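Local coordinates for protein putative glycosyltransferase (GalT1) (Streptococcus parasanguinis, PDB 4PHR) that probably transfers a sugar from a UDP-linked donor as a glycosyltransferase, this chain being its GT-D-type domain, which binds UDP together with manganese, at residues Ile188-Leu191 / Thr192-Ala196. Numbering follows the deposited sequence.
Sequences ILRL and TEKNA
Thr192 grips the carbonyl of Ile188 twice, four residues back along the helix. Its hydroxyl OG1 donates to Ile188 O over 2.7 Å, and the backbone Thr192 N gives the regular helical bond to the same Ile188 O at 2.9 Å. The two donors arrive from opposite faces of the carbonyl, the hydroxyl well above its plane. The torsion that lays OG1 beside the threonine's own backbone N (chi1 -59°) turns the hydroxyl back onto the preceding turn, a familiar way for a buried threonine to satisfy its polar group inside a helix. One turn further on, the theme returns with an amide: Asn195 ND2 donates to Leu191 O (2.9 Å), which lies nearly in the amide plane. Leu191 O thus takes a sound bond from the Asn195 side chain (N-H...O angle 164°) beside a weak one from Asn195 N. Between these two, Glu193 N to Leu189 O and Lys194 N to Arg190 O continue the ordinary i to i+4 bonding, and a water donates to Arg190 O and, weakly, to Glu193 OE1.

Apolar contacts and the aliphatic parts of charged chains fill the rest. The carboxylate oxygen Glu193 OE2 lies against the branch carbon Leu189 CG at 3.3 Å. Lys194 runs alongside Arg190: Lys194 CE is 4.1 Å from Arg190 CG, and Lys194 CD touches Leu191 CD2 at 3.7 Å.

The helix, 185-195, lies against the five-stranded parallel sheet that contains strands 147-153 and 170-176. Ile188 and Thr192 face these two strands, with Ile188 also near the UDP-binding residues Ala181 and Pro177; Leu191 meets Leu174 and Ile276, and Leu189 packs on Leu212 and Leu216 of the neighbouring helix 206-218.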
ATOM      1  N   ILE A 188      18.230  -1.523   0.446  1.00 16.62           N
ATOM      2  CA  ILE A 188      17.064  -1.452  -0.417  1.00 15.98           C
ATOM      3  C   ILE A 188      17.006  -0.103  -1.126  1.00 16.08           C
ATOM      4  O   ILE A 188      16.801  -0.046  -2.341  1.00 16.36           O
ATOM      5  CB  ILE A 188      15.763  -1.698   0.367  1.00 16.03           C
ATOM      6  CG1 ILE A 188      15.755  -3.134   0.917  1.00 17.10           C
ATOM      7  CG2 ILE A 188      14.559  -1.452  -0.534  1.00 17.93           C
ATOM      8  CD1 ILE A 188      14.701  -3.398   1.990  1.00 16.64           C
ATOM      9  N   LEU A 189      17.214   0.980  -0.377  1.00 18.64           N
ATOM     10  CA  LEU A 189      17.195   2.306  -0.982  1.00 20.59           C
ATOM     11  C   LEU A 189      18.297   2.436  -2.032  1.00 18.34           C
ATOM     12  O   LEU A 189      18.057   2.928  -3.126  1.00 19.11           O
ATOM     13  CB  LEU A 189      17.363   3.394   0.077  1.00 22.25           C
ATOM     14  CG  LEU A 189      17.393   4.829  -0.462  1.00 24.53           C
ATOM     15  CD1 LEU A 189      16.114   5.155  -1.238  1.00 27.10           C
ATOM     16  CD2 LEU A 189      17.621   5.834   0.666  1.00 24.61           C
ATOM     17  N   ARG A 190      19.498   1.988  -1.683  1.00 22.10           N
ATOM     18  CA  ARG A 190      20.656   2.094  -2.568  1.00 24.98           C
ATOM     19  C   ARG A 190      20.426   1.356  -3.895  1.00 21.56           C
ATOM     20  O   ARG A 190      20.657   1.912  -4.967  1.00 22.66           O
ATOM     21  CB  ARG A 190      21.898   1.558  -1.854  1.00 25.85           C
ATOM     22  CG  ARG A 190      23.191   1.716  -2.641  1.00 31.12           C
ATOM     23  CD  ARG A 190      24.418   1.337  -1.809  1.00 31.20           C
ATOM     24  NE  ARG A 190      24.406  -0.068  -1.406  1.00 35.68           N
ATOM     25  CZ  ARG A 190      24.204  -0.488  -0.160  1.00 41.12           C
ATOM     26  NH1 ARG A 190      24.003   0.390   0.817  1.00 42.97           N
ATOM     27  NH2 ARG A 190      24.208  -1.786   0.114  1.00 44.37           N
ATOM     28  N   LEU A 191      19.931   0.120  -3.824  1.00 17.88           N
ATOM     29  CA  LEU A 191      19.729  -0.672  -5.036  1.00 17.34           C
ATOM     30  C   LEU A 191      18.507  -0.210  -5.827  1.00 16.83           C
ATOM     31  O   LEU A 191      18.475  -0.315  -7.052  1.00 17.05           O
ATOM     32  CB  LEU A 191      19.632  -2.167  -4.708  1.00 18.21           C
ATOM     33  CG  LEU A 191      20.899  -2.785  -4.101  1.00 22.73           C
ATOM     34  CD1 LEU A 191      20.808  -4.303  -4.056  1.00 26.00           C
ATOM     35  CD2 LEU A 191      22.157  -2.349  -4.857  1.00 26.17           C
ATOM     36  N   THR A 192      17.499   0.306  -5.132  1.00 15.32           N
ATOM     37  CA  THR A 192      16.343   0.864  -5.833  1.00 16.65           C
ATOM     38  C   THR A 192      16.771   2.045  -6.705  1.00 19.23           C
ATOM     39  O   THR A 192      16.441   2.099  -7.891  1.00 19.01           O
ATOM     40  CB  THR A 192      15.218   1.280  -4.862  1.00 17.38           C
ATOM     41  OG1 THR A 192      14.787   0.137  -4.112  1.00 16.17           O
ATOM     42  CG2 THR A 192      14.028   1.835  -5.631  1.00 17.68           C
ATOM     43  N   GLU A 193      17.542   2.967  -6.127  1.00 19.08           N
ATOM     44  CA  GLU A 193      18.062   4.111  -6.871  1.00 22.07           C
ATOM     45  C   GLU A 193      18.863   3.676  -8.096  1.00 21.91           C
ATOM     46  O   GLU A 193      18.706   4.231  -9.182  1.00 23.50           O
ATOM     47  CB  GLU A 193      18.976   4.958  -5.986  1.00 25.18           C
ATOM     48  CG  GLU A 193      18.307   5.636  -4.809  1.00 32.11           C
ATOM     49  CD  GLU A 193      19.312   6.381  -3.947  1.00 40.64           C
ATOM     50  OE1 GLU A 193      20.280   6.942  -4.509  1.00 42.26           O
ATOM     51  OE2 GLU A 193      19.145   6.394  -2.710  1.00 47.99           O
ATOM     52  N   LYS A 194      19.734   2.692  -7.905  1.00 21.55           N
ATOM     53  CA  LYS A 194      20.603   2.210  -8.975  1.00 19.98           C
ATOM     54  C   LYS A 194      19.807   1.655 -10.148  1.00 21.76           C
ATOM     55  O   LYS A 194      20.268   1.686 -11.293  1.00 23.21           O
ATOM     56  CB  LYS A 194      21.529   1.115  -8.452  1.00 21.85           C
ATOM     57  CG  LYS A 194      22.700   1.612  -7.634  1.00 25.67           C
ATOM     58  CD  LYS A 194      23.396   0.440  -6.970  1.00 32.74           C
ATOM     59  CE  LYS A 194      24.728   0.853  -6.396  1.00 34.01           C
ATOM     60  NZ  LYS A 194      25.660   1.222  -7.494  1.00 37.33           N
ATOM     61  N   ASN A 195      18.624   1.122  -9.861  1.00 18.66           N
ATOM     62  CA  ASN A 195      17.843   0.431 -10.875  1.00 21.70           C
ATOM     63  C   ASN A 195      16.643   1.214 -11.381  1.00 23.61           C
ATOM     64  O   ASN A 195      15.876   0.712 -12.209  1.00 24.74           O
ATOM     65  CB  ASN A 195      17.397  -0.936 -10.352  1.00 19.65           C
ATOM     66  CG  ASN A 195      18.527  -1.945 -10.338  1.00 18.96           C
ATOM     67  OD1 ASN A 195      18.861  -2.523 -11.369  1.00 21.39           O
ATOM     68  ND2 ASN A 195      19.128  -2.151  -9.173  1.00 19.88           N
ATOM     69  N   ALA A 196      16.483   2.439 -10.894  1.00 22.37           N
ATOM     70  CA  ALA A 196      15.258   3.195 -11.136  1.00 25.04           C
ATOM     71  C   ALA A 196      15.290   4.062 -12.391  1.00 25.37           C
ATOM     72  O   ALA A 196      14.271   4.635 -12.773  1.00 26.44           O
ATOM     73  CB  ALA A 196      14.921   4.044  -9.923  1.00 34.69           C
TER
HETATM   74  O   HOH W   1      22.352   4.283  -5.139  1.00 31.40           O